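Local coordinates for protein putative tagatose-6-phosphate ketose/aldose isomerase (Escherichia coli, PDB 3C3J) that is of unconfirmed function but belongs to the SIS-domain proteins, carrying two such alpha/beta domains in a single chain, at residues E298-N303 / V308-A313; V280-H285 / Y291-L296; N43-L48 / A185-E190. All blocks are in the same frame, centred on the assembly; numbering follows the deposited sequence.

Interaction 1 of 3, residues E298-N303 / V308-A313; sequences ELRRDN and VIAIAA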
ATOM      1  N   GLU A 298       6.074  11.325  20.211  1.00 18.20           N
ATOM      2  CA  GLU A 298       5.545  12.492  19.536  1.00 19.06           C
ATOM      3  C   GLU A 298       4.017  12.565  19.630  1.00 18.61           C
ATOM      4  O   GLU A 298       3.466  13.627  19.937  1.00 18.29           O
ATOM      5  CB  GLU A 298       6.001  12.480  18.067  1.00 18.74           C
ATOM      6  CG  GLU A 298       5.444  13.588  17.170  1.00 19.72           C
ATOM      7  CD  GLU A 298       6.035  13.542  15.762  1.00 21.44           C
ATOM      8  OE1 GLU A 298       7.245  13.201  15.630  1.00 22.40           O
ATOM      9  OE2 GLU A 298       5.277  13.829  14.799  1.00 26.05           O
ATOM     10  N   LEU A 299       3.329  11.446  19.399  1.00 19.09           N
ATOM     11  CA  LEU A 299       1.868  11.426  19.535  1.00 19.52           C
ATOM     12  C   LEU A 299       1.418  11.690  20.974  1.00 19.49           C
ATOM     13  O   LEU A 299       0.393  12.318  21.187  1.00 19.89           O
ATOM     14  CB  LEU A 299       1.290  10.087  19.042  1.00 19.62           C
ATOM     15  CG  LEU A 299       1.521   9.805  17.552  1.00 20.65           C
ATOM     16  CD1 LEU A 299       0.731   8.572  17.119  1.00 21.09           C
ATOM     17  CD2 LEU A 299       1.197  11.012  16.674  1.00 21.96           C
ATOM     18  N   ARG A 300       2.179  11.201  21.943  1.00 19.75           N
ATOM     19  CA  ARG A 300       1.850  11.383  23.361  1.00 20.63           C
ATOM     20  C   ARG A 300       2.052  12.845  23.773  1.00 21.64           C
ATOM     21  O   ARG A 300       1.197  13.453  24.444  1.00 20.90           O
ATOM     22  CB  ARG A 300       2.701  10.459  24.236  1.00 20.47           C
ATOM     23  CG  ARG A 300       2.289   8.972  24.183  1.00 20.58           C
ATOM     24  CD  ARG A 300       2.474   8.287  25.519  1.00 20.15           C
ATOM     25  NE  ARG A 300       2.402   6.832  25.493  1.00 20.05           N
ATOM     26  CZ  ARG A 300       1.295   6.124  25.291  1.00 18.76           C
ATOM     27  NH1 ARG A 300       0.143   6.718  25.028  1.00 19.06           N
ATOM     28  NH2 ARG A 300       1.351   4.799  25.342  1.00 20.88           N
ATOM     29  N   ARG A 301       3.163  13.409  23.325  1.00 22.26           N
ATOM     30  CA  ARG A 301       3.481  14.811  23.564  1.00 25.35           C
ATOM     31  C   ARG A 301       2.490  15.767  22.905  1.00 25.15           C
ATOM     32  O   ARG A 301       2.101  16.759  23.521  1.00 24.37           O
ATOM     33  CB  ARG A 301       4.889  15.110  23.055  1.00 25.13           C
ATOM     34  CG  ARG A 301       5.575  16.233  23.741  1.00 29.66           C
ATOM     35  CD  ARG A 301       6.557  16.982  22.826  1.00 31.46           C
ATOM     36  NE  ARG A 301       7.336  16.159  21.867  1.00 37.56           N
ATOM     37  CZ  ARG A 301       7.027  15.946  20.570  1.00 39.06           C
ATOM     38  NH1 ARG A 301       5.904  16.436  20.013  1.00 39.36           N
ATOM     39  NH2 ARG A 301       7.846  15.208  19.813  1.00 38.25           N
ATOM     40  N   ASP A 302       2.110  15.486  21.656  1.00 25.26           N
ATOM     41  CA  ASP A 302       1.108  16.272  20.924  1.00 26.35           C
ATOM     42  C   ASP A 302      -0.204  16.377  21.695  1.00 26.56           C
ATOM     43  O   ASP A 302      -0.866  17.412  21.676  1.00 25.97           O
ATOM     44  CB  ASP A 302       0.769  15.627  19.575  1.00 26.61           C
ATOM     45  CG  ASP A 302       1.888  15.731  18.562  1.00 29.57           C
ATOM     46  OD1 ASP A 302       2.857  16.500  18.797  1.00 33.71           O
ATOM     47  OD2 ASP A 302       1.788  15.041  17.518  1.00 30.82           O
ATOM     48  N   ASN A 303      -0.603  15.277  22.321  1.00 26.60           N
ATOM     49  CA  ASN A 303      -1.822  15.231  23.104  1.00 27.32           C
ATOM     50  C   ASN A 303      -3.055  15.699  22.312  1.00 27.10           C
ATOM     51  O   ASN A 303      -3.919  16.401  22.841  1.00 27.29           O
ATOM     52  CB  ASN A 303      -1.636  16.056  24.391  1.00 27.75           C
ATOM     53  CG  ASN A 303      -2.734  15.828  25.389  1.00 28.42           C
ATOM     54  OD1 ASN A 303      -3.205  14.709  25.572  1.00 33.44           O
ATOM     55  ND2 ASN A 303      -3.173  16.895  26.021  1.00 30.73           N
ATOM     56  N   VAL A 308      -4.228   7.464  22.615  1.00 18.74           N
ATOM     57  CA  VAL A 308      -3.088   6.812  21.965  1.00 18.62           C
ATOM     58  C   VAL A 308      -2.754   5.569  22.775  1.00 18.22           C
ATOM     59  O   VAL A 308      -2.427   5.669  23.955  1.00 17.83           O
ATOM     60  CB  VAL A 308      -1.845   7.706  21.862  1.00 18.51           C
ATOM     61  CG1 VAL A 308      -0.666   6.946  21.138  1.00 18.15           C
ATOM     62  CG2 VAL A 308      -2.174   9.030  21.120  1.00 19.02           C
ATOM     63  N   ILE A 309      -2.858   4.392  22.143  1.00 17.66           N
ATOM     64  CA  ILE A 309      -2.594   3.107  22.801  1.00 17.20           C
ATOM     65  C   ILE A 309      -1.387   2.455  22.132  1.00 16.97           C
ATOM     66  O   ILE A 309      -1.377   2.285  20.929  1.00 15.92           O
ATOM     67  CB  ILE A 309      -3.801   2.138  22.688  1.00 17.56           C
ATOM     68  CG1 ILE A 309      -5.053   2.728  23.321  1.00 18.19           C
ATOM     69  CG2 ILE A 309      -3.509   0.769  23.308  1.00 16.81           C
ATOM     70  CD1 ILE A 309      -6.256   1.815  23.184  1.00 17.09           C
ATOM     71  N   ALA A 310      -0.375   2.135  22.928  1.00 15.90           N
ATOM     72  CA  ALA A 310       0.771   1.353  22.496  1.00 16.37           C
ATOM     73  C   ALA A 310       0.541  -0.085  22.922  1.00 16.48           C
ATOM     74  O   ALA A 310       0.214  -0.350  24.093  1.00 15.62           O
ATOM     75  CB  ALA A 310       2.030   1.864  23.127  1.00 15.94           C
ATOM     76  N   ILE A 311       0.734  -1.013  21.988  1.00 16.23           N
ATOM     77  CA  ILE A 311       0.763  -2.439  22.294  1.00 15.94           C
ATOM     78  C   ILE A 311       2.199  -2.934  22.089  1.00 16.09           C
ATOM     79  O   ILE A 311       2.759  -2.776  21.009  1.00 16.07           O
ATOM     80  CB  ILE A 311      -0.245  -3.252  21.436  1.00 16.06           C
ATOM     81  CG1 ILE A 311      -1.647  -2.623  21.497  1.00 15.76           C
ATOM     82  CG2 ILE A 311      -0.298  -4.696  21.905  1.00 16.01           C
ATOM     83  CD1 ILE A 311      -2.683  -3.315  20.608  1.00 15.60           C
ATOM     84  N   ALA A 312       2.810  -3.481  23.145  1.00 16.23           N
ATOM     85  CA  ALA A 312       4.222  -3.869  23.109  1.00 16.62           C
ATOM     86  C   ALA A 312       4.549  -5.055  24.003  1.00 17.50           C
ATOM     87  O   ALA A 312       3.892  -5.271  25.023  1.00 16.51           O
ATOM     88  CB  ALA A 312       5.123  -2.679  23.471  1.00 16.23           C
ATOM     89  N   ALA A 313       5.606  -5.780  23.628  1.00 18.10           N
ATOM     90  CA  ALA A 313       6.158  -6.861  24.437  1.00 19.95           C
ATOM     91  C   ALA A 313       6.864  -6.342  25.690  1.00 21.43           C
ATOM     92  O   ALA A 313       6.787  -6.966  26.725  1.00 21.01           O
ATOM     93  CB  ALA A 313       7.116  -7.683  23.626  1.00 19.16           C
TER

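Interaction 2 of 3, residues V280-H285 / Y291-L296; sequences VFVSSH and YDLDLL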
ATOM      1  N   VAL A 280      -0.695   1.806  18.215  1.00 14.96           N
ATOM      2  CA  VAL A 280       0.647   1.568  17.703  1.00 15.00           C
ATOM      3  C   VAL A 280       1.078   0.160  18.040  1.00 15.28           C
ATOM      4  O   VAL A 280       1.183  -0.203  19.219  1.00 15.48           O
ATOM      5  CB  VAL A 280       1.666   2.587  18.251  1.00 14.86           C
ATOM      6  CG1 VAL A 280       3.073   2.306  17.685  1.00 15.73           C
ATOM      7  CG2 VAL A 280       1.203   4.026  17.940  1.00 15.30           C
ATOM      8  N   PHE A 281       1.338  -0.624  16.999  1.00 14.79           N
ATOM      9  CA  PHE A 281       1.905  -1.960  17.125  1.00 14.73           C
ATOM     10  C   PHE A 281       3.451  -1.835  17.182  1.00 15.38           C
ATOM     11  O   PHE A 281       4.113  -1.659  16.152  1.00 15.20           O
ATOM     12  CB  PHE A 281       1.525  -2.849  15.923  1.00 14.33           C
ATOM     13  CG  PHE A 281       0.026  -3.080  15.722  1.00 14.56           C
ATOM     14  CD1 PHE A 281      -0.906  -2.946  16.758  1.00 12.86           C
ATOM     15  CD2 PHE A 281      -0.427  -3.528  14.493  1.00 14.40           C
ATOM     16  CE1 PHE A 281      -2.248  -3.179  16.535  1.00 13.57           C
ATOM     17  CE2 PHE A 281      -1.759  -3.799  14.267  1.00 14.55           C
ATOM     18  CZ  PHE A 281      -2.678  -3.643  15.286  1.00 13.88           C
ATOM     19  N   VAL A 282       4.021  -1.916  18.384  1.00 14.88           N
ATOM     20  CA  VAL A 282       5.439  -1.682  18.564  1.00 15.03           C
ATOM     21  C   VAL A 282       6.287  -2.894  18.138  1.00 14.99           C
ATOM     22  O   VAL A 282       6.048  -4.027  18.569  1.00 15.99           O
ATOM     23  CB  VAL A 282       5.736  -1.290  20.037  1.00 15.03           C
ATOM     24  CG1 VAL A 282       7.250  -1.047  20.271  1.00 15.46           C
ATOM     25  CG2 VAL A 282       4.928  -0.065  20.414  1.00 15.03           C
ATOM     26  N   SER A 283       7.282  -2.646  17.295  1.00 14.85           N
ATOM     27  CA  SER A 283       8.181  -3.702  16.844  1.00 14.91           C
ATOM     28  C   SER A 283       8.930  -4.339  18.007  1.00 15.17           C
ATOM     29  O   SER A 283       9.239  -3.676  18.993  1.00 15.01           O
ATOM     30  CB  SER A 283       9.170  -3.167  15.792  1.00 15.17           C
ATOM     31  OG  SER A 283      10.034  -4.197  15.341  1.00 12.83           O
ATOM     32  N   SER A 284       9.204  -5.633  17.874  1.00 15.49           N
ATOM     33  CA  SER A 284      10.116  -6.363  18.762  1.00 15.88           C
ATOM     34  C   SER A 284      11.561  -6.322  18.274  1.00 15.93           C
ATOM     35  O   SER A 284      12.479  -6.802  18.955  1.00 14.84           O
ATOM     36  CB  SER A 284       9.668  -7.822  18.874  1.00 15.62           C
ATOM     37  OG  SER A 284       9.734  -8.460  17.615  1.00 16.48           O
ATOM     38  N   HIS A 285      11.759  -5.776  17.084  1.00 16.41           N
ATOM     39  CA  HIS A 285      13.088  -5.687  16.524  1.00 16.96           C
ATOM     40  C   HIS A 285      13.783  -4.497  17.172  1.00 17.18           C
ATOM     41  O   HIS A 285      13.247  -3.388  17.201  1.00 16.94           O
ATOM     42  CB  HIS A 285      13.075  -5.566  14.996  1.00 16.62           C
ATOM     43  CG  HIS A 285      14.425  -5.745  14.376  1.00 17.33           C
ATOM     44  ND1 HIS A 285      15.413  -4.786  14.457  1.00 17.91           N
ATOM     45  CD2 HIS A 285      14.953  -6.772  13.666  1.00 18.47           C
ATOM     46  CE1 HIS A 285      16.498  -5.219  13.825  1.00 18.77           C
ATOM     47  NE2 HIS A 285      16.242  -6.417  13.331  1.00 17.90           N
ATOM     48  N   TYR A 291      12.272   3.611  16.194  1.00 15.03           N
ATOM     49  CA  TYR A 291      11.490   4.519  15.385  1.00 15.15           C
ATOM     50  C   TYR A 291      10.036   4.541  15.833  1.00 15.24           C
ATOM     51  O   TYR A 291       9.405   5.597  15.861  1.00 14.85           O
ATOM     52  CB  TYR A 291      11.598   4.132  13.905  1.00 15.03           C
ATOM     53  CG  TYR A 291      12.994   4.357  13.337  1.00 15.10           C
ATOM     54  CD1 TYR A 291      13.351   5.579  12.794  1.00 15.33           C
ATOM     55  CD2 TYR A 291      13.948   3.350  13.372  1.00 14.66           C
ATOM     56  CE1 TYR A 291      14.618   5.789  12.284  1.00 14.63           C
ATOM     57  CE2 TYR A 291      15.211   3.544  12.886  1.00 15.08           C
ATOM     58  CZ  TYR A 291      15.547   4.767  12.344  1.00 15.12           C
ATOM     59  OH  TYR A 291      16.802   4.965  11.842  1.00 16.49           O
ATOM     60  N   ASP A 292       9.504   3.361  16.148  1.00 15.82           N
ATOM     61  CA  ASP A 292       8.135   3.241  16.693  1.00 15.63           C
ATOM     62  C   ASP A 292       7.971   4.038  17.976  1.00 15.91           C
ATOM     63  O   ASP A 292       6.989   4.759  18.145  1.00 15.49           O
ATOM     64  CB  ASP A 292       7.757   1.794  16.962  1.00 15.47           C
ATOM     65  CG  ASP A 292       7.740   0.935  15.687  1.00 16.44           C
ATOM     66  OD1 ASP A 292       7.728   1.494  14.574  1.00 14.66           O
ATOM     67  OD2 ASP A 292       7.754  -0.299  15.822  1.00 17.33           O
ATOM     68  N   LEU A 293       8.943   3.925  18.866  1.00 16.44           N
ATOM     69  CA  LEU A 293       8.863   4.612  20.142  1.00 16.92           C
ATOM     70  C   LEU A 293       9.063   6.144  20.019  1.00 16.90           C
ATOM     71  O   LEU A 293       8.429   6.896  20.744  1.00 16.44           O
ATOM     72  CB  LEU A 293       9.848   3.986  21.119  1.00 17.36           C
ATOM     73  CG  LEU A 293       9.540   2.568  21.596  1.00 18.15           C
ATOM     74  CD1 LEU A 293      10.604   2.168  22.595  1.00 21.30           C
ATOM     75  CD2 LEU A 293       8.153   2.474  22.249  1.00 20.97           C
ATOM     76  N   ASP A 294       9.912   6.611  19.107  1.00 16.81           N
ATOM     77  CA  ASP A 294      10.008   8.051  18.825  1.00 17.13           C
ATOM     78  C   ASP A 294       8.708   8.647  18.306  1.00 17.25           C
ATOM     79  O   ASP A 294       8.323   9.734  18.717  1.00 17.11           O
ATOM     80  CB  ASP A 294      11.081   8.327  17.794  1.00 17.91           C
ATOM     81  CG  ASP A 294      12.451   8.088  18.318  1.00 19.75           C
ATOM     82  OD1 ASP A 294      12.629   8.014  19.564  1.00 21.79           O
ATOM     83  OD2 ASP A 294      13.350   7.991  17.462  1.00 23.40           O
ATOM     84  N   LEU A 295       8.034   7.935  17.413  1.00 16.32           N
ATOM     85  CA  LEU A 295       6.725   8.365  16.943  1.00 16.77           C
ATOM     86  C   LEU A 295       5.655   8.332  18.071  1.00 16.41           C
ATOM     87  O   LEU A 295       4.858   9.273  18.223  1.00 15.91           O
ATOM     88  CB  LEU A 295       6.246   7.559  15.708  1.00 16.90           C
ATOM     89  CG  LEU A 295       4.857   8.203  15.456  1.00 18.90           C
ATOM     90  CD1 LEU A 295       4.850   9.317  14.453  1.00 17.70           C
ATOM     91  CD2 LEU A 295       3.708   7.231  15.309  1.00 19.43           C
ATOM     92  N   LEU A 296       5.643   7.256  18.858  1.00 16.18           N
ATOM     93  CA  LEU A 296       4.747   7.179  20.013  1.00 16.92           C
ATOM     94  C   LEU A 296       4.949   8.394  20.935  1.00 16.91           C
ATOM     95  O   LEU A 296       3.992   9.048  21.344  1.00 16.67           O
ATOM     96  CB  LEU A 296       5.015   5.904  20.789  1.00 16.77           C
ATOM     97  CG  LEU A 296       4.101   5.588  21.968  1.00 17.07           C
ATOM     98  CD1 LEU A 296       2.638   5.629  21.508  1.00 16.35           C
ATOM     99  CD2 LEU A 296       4.503   4.215  22.527  1.00 16.81           C
TER
HETATM  100  O   HOH W   1       6.154  -1.604  14.294  1.00 19.40           O

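Interaction 3 of 3, residues N43-L48 / A185-E190; sequences NFLEPL and AVFAPE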
ATOM      1  N   ASN A  43       8.943 -32.418  -2.069  1.00 23.01           N
ATOM      2  CA  ASN A  43       9.094 -32.951  -3.429  1.00 23.60           C
ATOM      3  C   ASN A  43       8.620 -31.969  -4.497  1.00 22.81           C
ATOM      4  O   ASN A  43       9.165 -31.914  -5.599  1.00 22.51           O
ATOM      5  CB  ASN A  43       8.308 -34.248  -3.598  1.00 24.36           C
ATOM      6  CG  ASN A  43       8.932 -35.407  -2.848  1.00 27.47           C
ATOM      7  OD1 ASN A  43      10.032 -35.290  -2.297  1.00 32.17           O
ATOM      8  ND2 ASN A  43       8.225 -36.546  -2.824  1.00 31.58           N
ATOM      9  N   PHE A  44       7.567 -31.231  -4.177  1.00 21.99           N
ATOM     10  CA  PHE A  44       7.010 -30.263  -5.107  1.00 21.65           C
ATOM     11  C   PHE A  44       7.891 -29.025  -5.155  1.00 21.41           C
ATOM     12  O   PHE A  44       8.214 -28.527  -6.239  1.00 21.08           O
ATOM     13  CB  PHE A  44       5.595 -29.879  -4.697  1.00 22.03           C
ATOM     14  CG  PHE A  44       4.996 -28.803  -5.556  1.00 22.33           C
ATOM     15  CD1 PHE A  44       4.703 -29.045  -6.881  1.00 22.53           C
ATOM     16  CD2 PHE A  44       4.758 -27.545  -5.044  1.00 21.99           C
ATOM     17  CE1 PHE A  44       4.149 -28.035  -7.670  1.00 22.68           C
ATOM     18  CE2 PHE A  44       4.227 -26.547  -5.817  1.00 22.47           C
ATOM     19  CZ  PHE A  44       3.909 -26.792  -7.127  1.00 22.60           C
ATOM     20  N   LEU A  45       8.273 -28.529  -3.982  1.00 20.26           N
ATOM     21  CA  LEU A  45       8.860 -27.190  -3.885  1.00 21.27           C
ATOM     22  C   LEU A  45      10.359 -27.155  -4.113  1.00 21.94           C
ATOM     23  O   LEU A  45      10.873 -26.180  -4.668  1.00 21.47           O
ATOM     24  CB  LEU A  45       8.566 -26.541  -2.529  1.00 21.29           C
ATOM     25  CG  LEU A  45       7.161 -26.052  -2.259  1.00 20.06           C
ATOM     26  CD1 LEU A  45       7.068 -25.641  -0.779  1.00 20.24           C
ATOM     27  CD2 LEU A  45       6.780 -24.882  -3.184  1.00 20.02           C
ATOM     28  N   GLU A  46      11.077 -28.180  -3.657  1.00 23.38           N
ATOM     29  CA  GLU A  46      12.538 -28.125  -3.693  1.00 25.92           C
ATOM     30  C   GLU A  46      13.085 -27.941  -5.113  1.00 24.92           C
ATOM     31  O   GLU A  46      13.992 -27.141  -5.301  1.00 25.42           O
ATOM     32  CB  GLU A  46      13.192 -29.309  -2.938  1.00 26.47           C
ATOM     33  CG  GLU A  46      12.981 -29.189  -1.379  1.00 29.91           C
ATOM     34  CD  GLU A  46      13.635 -30.288  -0.506  1.00 30.62           C
ATOM     35  OE1 GLU A  46      14.057 -31.354  -1.037  1.00 38.54           O
ATOM     36  OE2 GLU A  46      13.705 -30.075   0.738  1.00 37.68           O
ATOM     37  N   PRO A  47      12.526 -28.641  -6.114  1.00 25.09           N
ATOM     38  CA  PRO A  47      13.009 -28.412  -7.484  1.00 24.57           C
ATOM     39  C   PRO A  47      12.735 -27.003  -8.001  1.00 24.17           C
ATOM     40  O   PRO A  47      13.486 -26.510  -8.859  1.00 24.46           O
ATOM     41  CB  PRO A  47      12.239 -29.438  -8.324  1.00 24.78           C
ATOM     42  CG  PRO A  47      11.715 -30.429  -7.337  1.00 25.97           C
ATOM     43  CD  PRO A  47      11.489 -29.684  -6.071  1.00 25.52           C
ATOM     44  N   LEU A  48      11.676 -26.368  -7.494  1.00 22.68           N
ATOM     45  CA  LEU A  48      11.334 -25.015  -7.908  1.00 22.38           C
ATOM     46  C   LEU A  48      12.265 -24.007  -7.268  1.00 22.39           C
ATOM     47  O   LEU A  48      12.802 -23.129  -7.935  1.00 21.95           O
ATOM     48  CB  LEU A  48       9.889 -24.679  -7.527  1.00 21.18           C
ATOM     49  CG  LEU A  48       8.827 -25.615  -8.095  1.00 20.01           C
ATOM     50  CD1 LEU A  48       7.437 -25.112  -7.738  1.00 18.92           C
ATOM     51  CD2 LEU A  48       9.006 -25.720  -9.603  1.00 19.52           C
ATOM     52  N   ALA A 185       5.162 -21.434   7.643  1.00 13.33           N
ATOM     53  CA  ALA A 185       5.647 -22.773   7.980  1.00 13.33           C
ATOM     54  C   ALA A 185       6.120 -23.522   6.764  1.00 13.88           C
ATOM     55  O   ALA A 185       7.053 -24.303   6.858  1.00 13.83           O
ATOM     56  CB  ALA A 185       4.592 -23.584   8.709  1.00 13.74           C
ATOM     57  N   VAL A 186       5.484 -23.284   5.620  1.00 14.15           N
ATOM     58  CA  VAL A 186       5.880 -23.950   4.386  1.00 14.66           C
ATOM     59  C   VAL A 186       7.271 -23.496   3.984  1.00 15.14           C
ATOM     60  O   VAL A 186       8.118 -24.330   3.669  1.00 15.64           O
ATOM     61  CB  VAL A 186       4.882 -23.688   3.220  1.00 14.29           C
ATOM     62  CG1 VAL A 186       5.528 -24.063   1.850  1.00 14.24           C
ATOM     63  CG2 VAL A 186       3.544 -24.489   3.458  1.00 14.61           C
ATOM     64  N   PHE A 187       7.532 -22.185   4.035  1.00 15.66           N
ATOM     65  CA  PHE A 187       8.787 -21.638   3.475  1.00 16.05           C
ATOM     66  C   PHE A 187       9.905 -21.394   4.468  1.00 16.13           C
ATOM     67  O   PHE A 187      11.063 -21.295   4.051  1.00 17.43           O
ATOM     68  CB  PHE A 187       8.484 -20.384   2.633  1.00 16.15           C
ATOM     69  CG  PHE A 187       7.674 -20.696   1.426  1.00 16.09           C
ATOM     70  CD1 PHE A 187       8.274 -21.269   0.313  1.00 15.96           C
ATOM     71  CD2 PHE A 187       6.296 -20.511   1.423  1.00 15.90           C
ATOM     72  CE1 PHE A 187       7.515 -21.586  -0.818  1.00 15.97           C
ATOM     73  CE2 PHE A 187       5.541 -20.841   0.318  1.00 17.19           C
ATOM     74  CZ  PHE A 187       6.158 -21.406  -0.809  1.00 16.73           C
ATOM     75  N   ALA A 188       9.577 -21.312   5.760  1.00 16.29           N
ATOM     76  CA  ALA A 188      10.581 -21.108   6.806  1.00 16.24           C
ATOM     77  C   ALA A 188      10.402 -22.111   7.964  1.00 16.27           C
ATOM     78  O   ALA A 188      10.293 -21.727   9.117  1.00 16.32           O
ATOM     79  CB  ALA A 188      10.530 -19.679   7.299  1.00 16.50           C
ATOM     80  N   PRO A 189      10.396 -23.412   7.650  1.00 16.83           N
ATOM     81  CA  PRO A 189      10.087 -24.404   8.695  1.00 17.09           C
ATOM     82  C   PRO A 189      11.141 -24.524   9.791  1.00 17.88           C
ATOM     83  O   PRO A 189      10.865 -25.050  10.871  1.00 17.89           O
ATOM     84  CB  PRO A 189       9.966 -25.714   7.923  1.00 16.85           C
ATOM     85  CG  PRO A 189      10.827 -25.524   6.733  1.00 17.35           C
ATOM     86  CD  PRO A 189      10.647 -24.060   6.346  1.00 16.96           C
ATOM     87  N   GLU A 190      12.336 -24.027   9.514  1.00 19.45           N
ATOM     88  CA  GLU A 190      13.399 -24.042  10.515  1.00 20.82           C
ATOM     89  C   GLU A 190      13.162 -22.996  11.610  1.00 21.10           C
ATOM     90  O   GLU A 190      13.829 -23.034  12.651  1.00 21.50           O
ATOM     91  CB  GLU A 190      14.760 -23.864   9.836  1.00 21.76           C
ATOM     92  CG  GLU A 190      15.032 -22.495   9.212  1.00 24.16           C
ATOM     93  CD  GLU A 190      14.250 -22.207   7.899  1.00 26.60           C
ATOM     94  OE1 GLU A 190      13.611 -23.089   7.302  1.00 27.35           O
ATOM     95  OE2 GLU A 190      14.297 -21.066   7.438  1.00 32.24           O
TER

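Interaction 1 of 3, residues E298-N303 / V308-A313
The R300 side chain reaches across to V308 and A310, its guanidinium meeting the start of strand 307-312 from helix 288-302. NH1 of R300 donates to O of V308 at 3.0 Å. The N-H...O angle of 155° indicates a fairly straight bond, and the oxygen is met at the edge of the guanidinium, close to its plane. On the acceptor side the fit is less regular, since NH1 stands 49° out of the carbonyl plane of V308 and so approaches from above it. The other terminal nitrogen, NH2 of R300, comes to 3.7 Å from CB of A310, a contact oblique to the flat group. The chain bends at chi2 (-145°), and its end comes nearer the strand, although CB itself does not point at it. NE of R300 donates a hydrogen bond to I318 O, while NH2 of R300 donates one to P323 O and a weak one to V319 O. With V308 O included, all three guanidinium nitrogens donate to backbone carbonyls, which should fix both the position and the rotation of the group.

This is the helix-to-strand return of a right-handed beta-alpha-beta unit, strand 276-281, helix 288-302, strand 307-312, in the second SIS domain. The short axes run nearly antiparallel and approach to 9.5 Å, as expected of a helix laid on a sheet.

The apolar part of the contact is looser. CG2 of V308, anti to its own carbonyl carbon, faces the helix backbone and lies 4.2 Å from CB of L299. The same methyl is also 4.2 Å from O of L299, a carbonyl that receives a weak bond from N of N303 where the helix ends. L299 also packs on V278.

Interaction 2 of 3, residues V280-H285 / Y291-L296
D292 provides the polar link, directing OD2 at the backbone just beyond strand 276-281. N of S283 donates to OD2 of D292 at 2.8 Å, with an N-H...O angle of 161°, and meets that oxygen nearly along its C-O axis. CB of S283 follows at 3.2 Å from OD2 of D292, so the carboxylate lies close against the start of the serine side chain as well. A water donates to the same oxygen, D292 OD2, at 2.6 Å and to O of F281 at 2.8 Å, bridging helix and strand end. OD1 of D292 hydrogen-bonds to the hydroxyl of S232, so both carboxylate oxygens are engaged, which should limit rotation of the group.

Two apolar contacts accompany this bond: V282 meets L293 beside it, and V280 meets L296 one turn further along the helix, where helix 288-302 covers the strand that precedes it in the beta-alpha-beta unit of the second SIS domain. CG2 of V280 reaches CD1 of L296 at 4.2 Å, the two side chains crossing obliquely. CG1 of V282, anti to the backbone N (chi1 179°), meets CD2 of L293 at 4.1 Å, with the side chains about perpendicular. L296 also packs on V308 and A310 of the adjacent strand, so it spans two strands of the sheet.

Local hydrogen bonds shape the connection between strand and helix. OG of S283 accepts from N of H285 at 2.9 Å, an ST turn, and also hydrogen-bonds to D335. ND1 of H285 in turn caps the backbone N of Y287, just ahead of the helix.

Interaction 3 of 3, residues N43-L48 / A185-E190
L45 meets V186 and F187 with its branched end, and its side chain crosses each of theirs at about a right angle. CD1 of L45 lies 3.4 Å from CG1 of V186, tighter than usual carbon-carbon contact, so the exact gap deserves some caution. The same methyl, CD1 of L45, is 4.1 Å from CE1 of F187, and CD2 of L45 is also 4.1 Å from that carbon. Both methyls thus converge on CE1 of F187 from the same side of the ring plane, CD1 standing oblique to it. CG of L45 is anti to the carbonyl carbon (chi1 -73°), which extends the leucine from helix 23-49 toward its neighbour. V186 relates differently to the ring beside it: CG1 of V186 stands 3.5 Å above one face of F187, displaced toward the rim.

These residues join the long helix 23-49 to the C-terminal end of helix 174-187, against the parallel sheet of the first SIS domain. L45 and F187 both touch L106 of the sheet, and F187 also reaches I108 and L136 and sets its ring edge-to-face with F83.

No hydrogen bond crosses between the 43-48 and 185-190 segments. About two turns before L45 on helix 23-49, however, R38 donates to O of A185 and O of V186, where the last turn of helix 174-187 presents its carbonyls.

In the fold
Along the chain interaction 3 closes first, then interaction 2, then interaction 1. The last two are the successive halves of one beta-alpha-beta unit: interaction 2 sets helix 288-302 on strand 276-281, and interaction 1 sets its final turn on strand 307-312. Their centres are about 9 Å apart, and they join directly through backbone bonding between the neighbouring parallel strands and side-chain packing of the shared helix on strand 307-312. Interaction 3 involves the other five-stranded sheet, with its centre about 40 Å from that of interaction 1 and about 32 Å from that of interaction 2, without touching either. The set thus samples both SIS domains, each packing helices on its own sheet.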